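PDB 6KXD: ketosynthase from Streptomyces sp. MSC090213JE08, which probably serves as the chain length factor that pairs with a ketosynthase in a highly reducing type II polyketide synthase for ishigamide. Local coordinates for residues P68-Q73 with M84-A89; L125-D130 with A146-F151. All blocks are in the same frame, centred on the assembly; numbering follows the deposited sequence.

Contact 1 (P68-Q73 with M84-A89); sequences PGFDIQ and MDRLTA
Phe70 and Arg86 both start out with CG anti to the backbone N, at chi1 -170° for the phenylalanine, and their side chains then slide past each other in opposite directions. The arginine chain is extended from CG to NE. One edge of the phenyl ring meets a face of the guanidinium, with the two planes 86° apart. Phe70 CD2 does the touching, 3.6 Å from Arg86 NH1. The guanidinium is tied elsewhere, since NH2 forms a salt bridge with Glu231. The far end of the ring runs on to the helix backbone, where Phe70 CZ lies 3.9 Å from Ala89 C. The methyl group of Ala89 also sits at the ring edge, in its plane.

Ile72 packs against both Ala89 and Met84. Its CG1 rests 3.6 Å from Ala89 CB. The tip of the same branch, Ile72 CD1, comes 3.5 Å from Met84 O. The other branch, CG2, faces the sulfur, with Ile72 CG2 and Met84 SD 4.1 Å apart. Phe70 packs further on Leu90 and Val93 of helix 86-99, while Met84 and Ala89 both touch Leu76.

The contact is made by van der Waals packing, with the Arg86 guanidinium against Phe70 at one end. Within 84-89, Asp85 caps the helix. Asp85 OD2 accepts a hydrogen bond from Thr88 N at 3.0 Å, from above the carboxylate plane. Asp85 OD1 takes Thr88 OG1 on its syn lone pair at 2.8 Å. Asp71 is the N-cap of helix 72-76, where its OD2 accepts from Glu74 N. The arrangement is two N-capped helix starts packed together, within the N-terminal beta-ketoacyl synthase region of a thiolase-type fold.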
loop_
_atom_site.group_PDB
_atom_site.type_symbol
_atom_site.label_atom_id
_atom_site.label_comp_id
_atom_site.label_asym_id
_atom_site.label_seq_id
_atom_site.Cartn_x
_atom_site.Cartn_y
_atom_site.Cartn_z
ATOM N N PRO B 68 1.781 -17.666 20.905
ATOM C CA PRO B 68 2.198 -18.056 22.251
ATOM C C PRO B 68 3.710 -17.818 22.408
ATOM O O PRO B 68 4.483 -18.077 21.466
ATOM C CB PRO B 68 1.880 -19.543 22.282
ATOM C CG PRO B 68 2.146 -19.974 20.855
ATOM C CD PRO B 68 1.572 -18.828 20.026
ATOM N N GLY B 69 4.101 -17.301 23.568
ATOM C CA GLY B 69 5.510 -17.175 23.925
ATOM C C GLY B 69 6.197 -16.086 23.115
ATOM O O GLY B 69 7.382 -16.181 22.831
ATOM N N PHE B 70 5.440 -15.068 22.697
ATOM C CA PHE B 70 6.009 -14.058 21.816
ATOM C C PHE B 70 6.330 -12.797 22.609
ATOM O O PHE B 70 5.434 -12.121 23.023
ATOM C CB PHE B 70 5.082 -13.669 20.665
ATOM C CG PHE B 70 5.779 -12.813 19.642
ATOM C CD1 PHE B 70 6.647 -13.381 18.726
ATOM C CD2 PHE B 70 5.602 -11.444 19.607
ATOM C CE1 PHE B 70 7.298 -12.607 17.778
ATOM C CE2 PHE B 70 6.272 -10.663 18.673
ATOM C CZ PHE B 70 7.122 -11.245 17.763
ATOM N N ASP B 71 7.623 -12.520 22.801
ATOM C CA ASP B 71 8.033 -11.308 23.466
ATOM C C ASP B 71 9.036 -10.613 22.557
ATOM O O ASP B 71 10.003 -11.225 22.130
ATOM C CB ASP B 71 8.645 -11.585 24.846
ATOM C CG ASP B 71 9.227 -10.339 25.498
ATOM O OD1 ASP B 71 8.461 -9.612 26.139
ATOM O OD2 ASP B 71 10.406 -10.036 25.238
ATOM N N ILE B 72 8.778 -9.340 22.276
ATOM C CA ILE B 72 9.468 -8.663 21.233
ATOM C C ILE B 72 10.958 -8.643 21.567
ATOM O O ILE B 72 11.775 -8.978 20.718
ATOM C CB ILE B 72 8.874 -7.272 21.023
ATOM C CG1 ILE B 72 7.457 -7.411 20.443
ATOM C CG2 ILE B 72 9.789 -6.395 20.193
ATOM C CD1 ILE B 72 6.715 -6.089 20.362
ATOM N N GLN B 73 11.277 -8.278 22.805
ATOM C CA GLN B 73 12.695 -8.035 23.148
ATOM C C GLN B 73 13.433 -9.368 23.266
ATOM O O GLN B 73 14.603 -9.452 22.910
ATOM C CB GLN B 73 12.769 -7.127 24.375
ATOM C CG GLN B 73 12.397 -5.683 24.045
ATOM C CD GLN B 73 12.984 -4.686 25.015
ATOM O OE1 GLN B 73 12.785 -4.825 26.220
ATOM N NE2 GLN B 73 13.678 -3.665 24.497
ATOM N N MET B 84 8.853 -0.774 19.760
ATOM C CA MET B 84 8.520 -1.442 18.513
ATOM C C MET B 84 7.097 -1.984 18.576
ATOM O O MET B 84 6.692 -2.647 19.529
ATOM C CB MET B 84 9.461 -2.609 18.226
ATOM C CG MET B 84 9.085 -3.369 16.970
ATOM S SD MET B 84 10.259 -4.642 16.569
ATOM C CE MET B 84 11.721 -3.665 16.230
ATOM N N ASP B 85 6.358 -1.748 17.496
ATOM C CA ASP B 85 5.011 -2.281 17.411
ATOM C C ASP B 85 5.076 -3.784 17.139
ATOM O O ASP B 85 5.982 -4.324 16.477
ATOM C CB ASP B 85 4.207 -1.569 16.331
ATOM C CG ASP B 85 4.856 -1.728 14.972
ATOM O OD1 ASP B 85 6.027 -1.338 14.821
ATOM O OD2 ASP B 85 4.191 -2.296 14.072
ATOM N N ARG B 86 4.049 -4.476 17.597
ATOM C CA ARG B 86 3.989 -5.882 17.506
ATOM C C ARG B 86 3.957 -6.299 16.026
ATOM O O ARG B 86 4.546 -7.289 15.688
ATOM C CB ARG B 86 2.792 -6.357 18.305
ATOM C CG ARG B 86 2.653 -7.859 18.400
ATOM C CD ARG B 86 1.505 -8.109 19.346
ATOM N NE ARG B 86 1.282 -9.508 19.559
ATOM C CZ ARG B 86 1.939 -10.252 20.432
ATOM N NH1 ARG B 86 2.859 -9.698 21.207
ATOM N NH2 ARG B 86 1.688 -11.547 20.511
ATOM N N LEU B 87 3.295 -5.519 15.167
ATOM C CA LEU B 87 3.150 -5.861 13.770
ATOM C C LEU B 87 4.542 -5.975 13.156
ATOM O O LEU B 87 4.924 -7.022 12.592
ATOM C CB LEU B 87 2.313 -4.810 13.047
ATOM C CG LEU B 87 2.249 -4.988 11.533
ATOM C CD1 LEU B 87 1.559 -6.308 11.196
ATOM C CD2 LEU B 87 1.539 -3.820 10.894
ATOM N N THR B 88 5.339 -4.935 13.386
ATOM C CA THR B 88 6.685 -4.928 12.891
ATOM C C THR B 88 7.442 -6.107 13.469
ATOM O O THR B 88 8.203 -6.780 12.724
ATOM C CB THR B 88 7.423 -3.627 13.184
ATOM O OG1 THR B 88 6.867 -2.563 12.414
ATOM C CG2 THR B 88 8.905 -3.742 12.872
ATOM N N ALA B 89 7.290 -6.334 14.761
ATOM C CA ALA B 89 8.034 -7.411 15.416
ATOM C C ALA B 89 7.693 -8.749 14.774
ATOM O O ALA B 89 8.573 -9.562 14.503
ATOM C CB ALA B 89 7.736 -7.439 16.887
#

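Contact 2 (L125-D130 with A146-F151); sequences LENVTD and AGRIPF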
loop_
_atom_site.group_PDB
_atom_site.type_symbol
_atom_site.label_atom_id
_atom_site.label_comp_id
_atom_site.label_asym_id
_atom_site.label_seq_id
_atom_site.Cartn_x
_atom_site.Cartn_y
_atom_site.Cartn_z
ATOM N N LEU B 125 -2.735 -0.669 14.564
ATOM C CA LEU B 125 -3.756 0.182 15.163
ATOM C C LEU B 125 -3.416 0.452 16.630
ATOM O O LEU B 125 -3.877 1.433 17.163
ATOM C CB LEU B 125 -5.113 -0.485 15.047
ATOM C CG LEU B 125 -5.612 -0.527 13.622
ATOM C CD1 LEU B 125 -6.694 -1.609 13.450
ATOM C CD2 LEU B 125 -6.081 0.850 13.196
ATOM N N GLU B 126 -2.628 -0.414 17.262
ATOM C CA GLU B 126 -2.179 -0.140 18.621
ATOM C C GLU B 126 -1.336 1.148 18.637
ATOM O O GLU B 126 -1.521 2.021 19.508
ATOM C CB GLU B 126 -1.376 -1.289 19.204
ATOM C CG GLU B 126 -0.870 -1.002 20.618
ATOM C CD GLU B 126 -0.168 -2.169 21.271
ATOM O OE1 GLU B 126 0.319 -3.052 20.551
ATOM O OE2 GLU B 126 -0.105 -2.185 22.503
ATOM N N ASN B 127 -0.427 1.294 17.669
ATOM C CA ASN B 127 0.443 2.438 17.626
ATOM C C ASN B 127 -0.386 3.722 17.433
ATOM O O ASN B 127 -0.221 4.722 18.184
ATOM C CB ASN B 127 1.516 2.272 16.548
ATOM C CG ASN B 127 2.433 3.453 16.453
ATOM O OD1 ASN B 127 2.008 4.498 16.011
ATOM N ND2 ASN B 127 3.686 3.277 16.843
ATOM N N VAL B 128 -1.286 3.706 16.445
ATOM C CA VAL B 128 -1.929 4.895 16.007
ATOM C C VAL B 128 -2.938 5.332 17.082
ATOM O O VAL B 128 -3.090 6.527 17.292
ATOM C CB VAL B 128 -2.588 4.728 14.636
ATOM C CG1 VAL B 128 -3.744 3.758 14.689
ATOM C CG2 VAL B 128 -3.045 6.071 14.087
ATOM N N THR B 129 -3.598 4.374 17.706
ATOM C CA THR B 129 -4.608 4.656 18.723
ATOM C C THR B 129 -3.938 5.097 20.025
ATOM O O THR B 129 -4.447 5.930 20.722
ATOM C CB THR B 129 -5.557 3.494 19.027
ATOM O OG1 THR B 129 -4.900 2.326 19.511
ATOM C CG2 THR B 129 -6.424 3.171 17.829
ATOM N N ASP B 130 -2.771 4.537 20.331
ATOM C CA ASP B 130 -2.008 5.012 21.491
ATOM C C ASP B 130 -1.573 6.459 21.246
ATOM O O ASP B 130 -1.694 7.285 22.139
ATOM C CB ASP B 130 -0.827 4.106 21.830
ATOM C CG ASP B 130 -1.175 2.797 22.505
ATOM O OD1 ASP B 130 -2.356 2.578 22.890
ATOM O OD2 ASP B 130 -0.244 1.974 22.614
ATOM N N ALA B 146 7.185 10.072 21.369
ATOM C CA ALA B 146 7.853 10.407 20.121
ATOM C C ALA B 146 8.654 9.207 19.592
ATOM O O ALA B 146 8.855 9.116 18.396
ATOM C CB ALA B 146 8.723 11.622 20.289
ATOM N N GLY B 147 9.088 8.328 20.495
ATOM C CA GLY B 147 9.854 7.132 20.148
ATOM C C GLY B 147 8.979 6.129 19.407
ATOM O O GLY B 147 9.475 5.310 18.686
ATOM N N ARG B 148 7.654 6.225 19.586
ATOM C CA ARG B 148 6.696 5.290 18.910
ATOM C C ARG B 148 6.438 5.738 17.471
ATOM O O ARG B 148 5.964 4.923 16.666
ATOM C CB ARG B 148 5.365 5.170 19.660
ATOM C CG ARG B 148 5.421 4.522 21.037
ATOM C CD ARG B 148 5.377 3.015 21.115
ATOM N NE ARG B 148 4.125 2.415 20.673
ATOM C CZ ARG B 148 3.000 2.357 21.386
ATOM N NH1 ARG B 148 2.898 3.015 22.526
ATOM N NH2 ARG B 148 1.970 1.650 20.947
ATOM N N ILE B 149 6.761 6.989 17.121
ATOM C CA ILE B 149 6.342 7.571 15.851
ATOM C C ILE B 149 6.911 6.813 14.646
ATOM O O ILE B 149 6.194 6.514 13.702
ATOM C CB ILE B 149 6.692 9.079 15.824
ATOM C CG1 ILE B 149 5.763 9.870 16.754
ATOM C CG2 ILE B 149 6.668 9.625 14.412
ATOM C CD1 ILE B 149 5.995 11.368 16.725
ATOM N N PRO B 150 8.211 6.466 14.599
ATOM C CA PRO B 150 8.739 5.749 13.432
ATOM C C PRO B 150 7.876 4.501 13.118
ATOM O O PRO B 150 7.395 4.253 11.946
ATOM C CB PRO B 150 10.187 5.446 13.854
ATOM C CG PRO B 150 10.521 6.489 14.907
ATOM C CD PRO B 150 9.215 6.767 15.627
ATOM N N PHE B 151 7.484 3.809 14.182
ATOM C CA PHE B 151 6.822 2.536 14.086
ATOM C C PHE B 151 5.410 2.667 13.504
ATOM O O PHE B 151 4.866 1.688 13.057
ATOM C CB PHE B 151 6.812 1.856 15.456
ATOM C CG PHE B 151 8.199 1.557 15.951
ATOM C CD1 PHE B 151 8.919 0.490 15.430
ATOM C CD2 PHE B 151 8.794 2.338 16.930
ATOM C CE1 PHE B 151 10.204 0.218 15.875
ATOM C CE2 PHE B 151 10.075 2.053 17.381
ATOM C CZ PHE B 151 10.783 0.996 16.852
HETATM O O HOH W 1 4.843 1.091 18.573
#
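Asn127 and Asp130, on the first turns of helix 125-137, hold Arg148 just ahead of the short helix 149-152, in a part of the thiolase-type fold that lies against the other subunit. Leu125, Val128 and Ile149 pack on Ile119, Lys203 and Leu207 of that neighbouring chain.

The side-chain amide of Asn127 binds the backbone of the other segment. Asn127 ND2 donates to Arg148 O at 2.8 Å, with an N-H...O angle of 160°. The oxygen lies in the amide plane, but the donor stands above the plane of the carbonyl. Arg148 O also receives a weak bond from Phe151 N. Asn127 ND2 lies 3.7 Å from Phe151 CB.

The Arg148 chain is bent at chi2 (-84°) and chi3, and its guanidinium lies beside helix 125-137. The guanidinium edge meets one carboxylate oxygen. Arg148 NH2 donates to Asp130 OD2 at 2.8 Å, nearly in the guanidinium plane and on the anti side of the carboxylate. Arg148 NH1 adds a weak bond to the same Asp130 OD2 at 3.3 Å. The two planes are 78° apart, so this is not a flat two-oxygen pairing.

A water bridges the side chains of Arg148 and Asn127. It accepts from Arg148 NE at 2.6 Å and from Asn127 ND2 at 3.0 Å. Glu126 OE2 is 4.6 Å from Arg148 NH2. Two nearby acids would be expected to stabilise the positive charge of the arginine, and the neutral amide fixes the backbone beside it.

The two contacts come in series along the chain, contact 1 first, and their centres are about 14 Å apart on the same side of the chain's centre. Both lie in the N-terminal beta-ketoacyl synthase region. They touch directly: Phe151 CB is 3.3 Å from Asp85 OD1, and Phe151 CE1 is 3.5 Å from Met84 CA. His156 links them too, bonding Thr88 OG1 through ND1 and meeting the Phe151 ring. Glu207 bonds Leu87 N and, weakly, Glu126 N. Contact 1 lies deeper, while contact 2 is nearer the surface. Together they tie the starts of helices 86-99 and 125-137 to the part of the chain that packs on the other subunit.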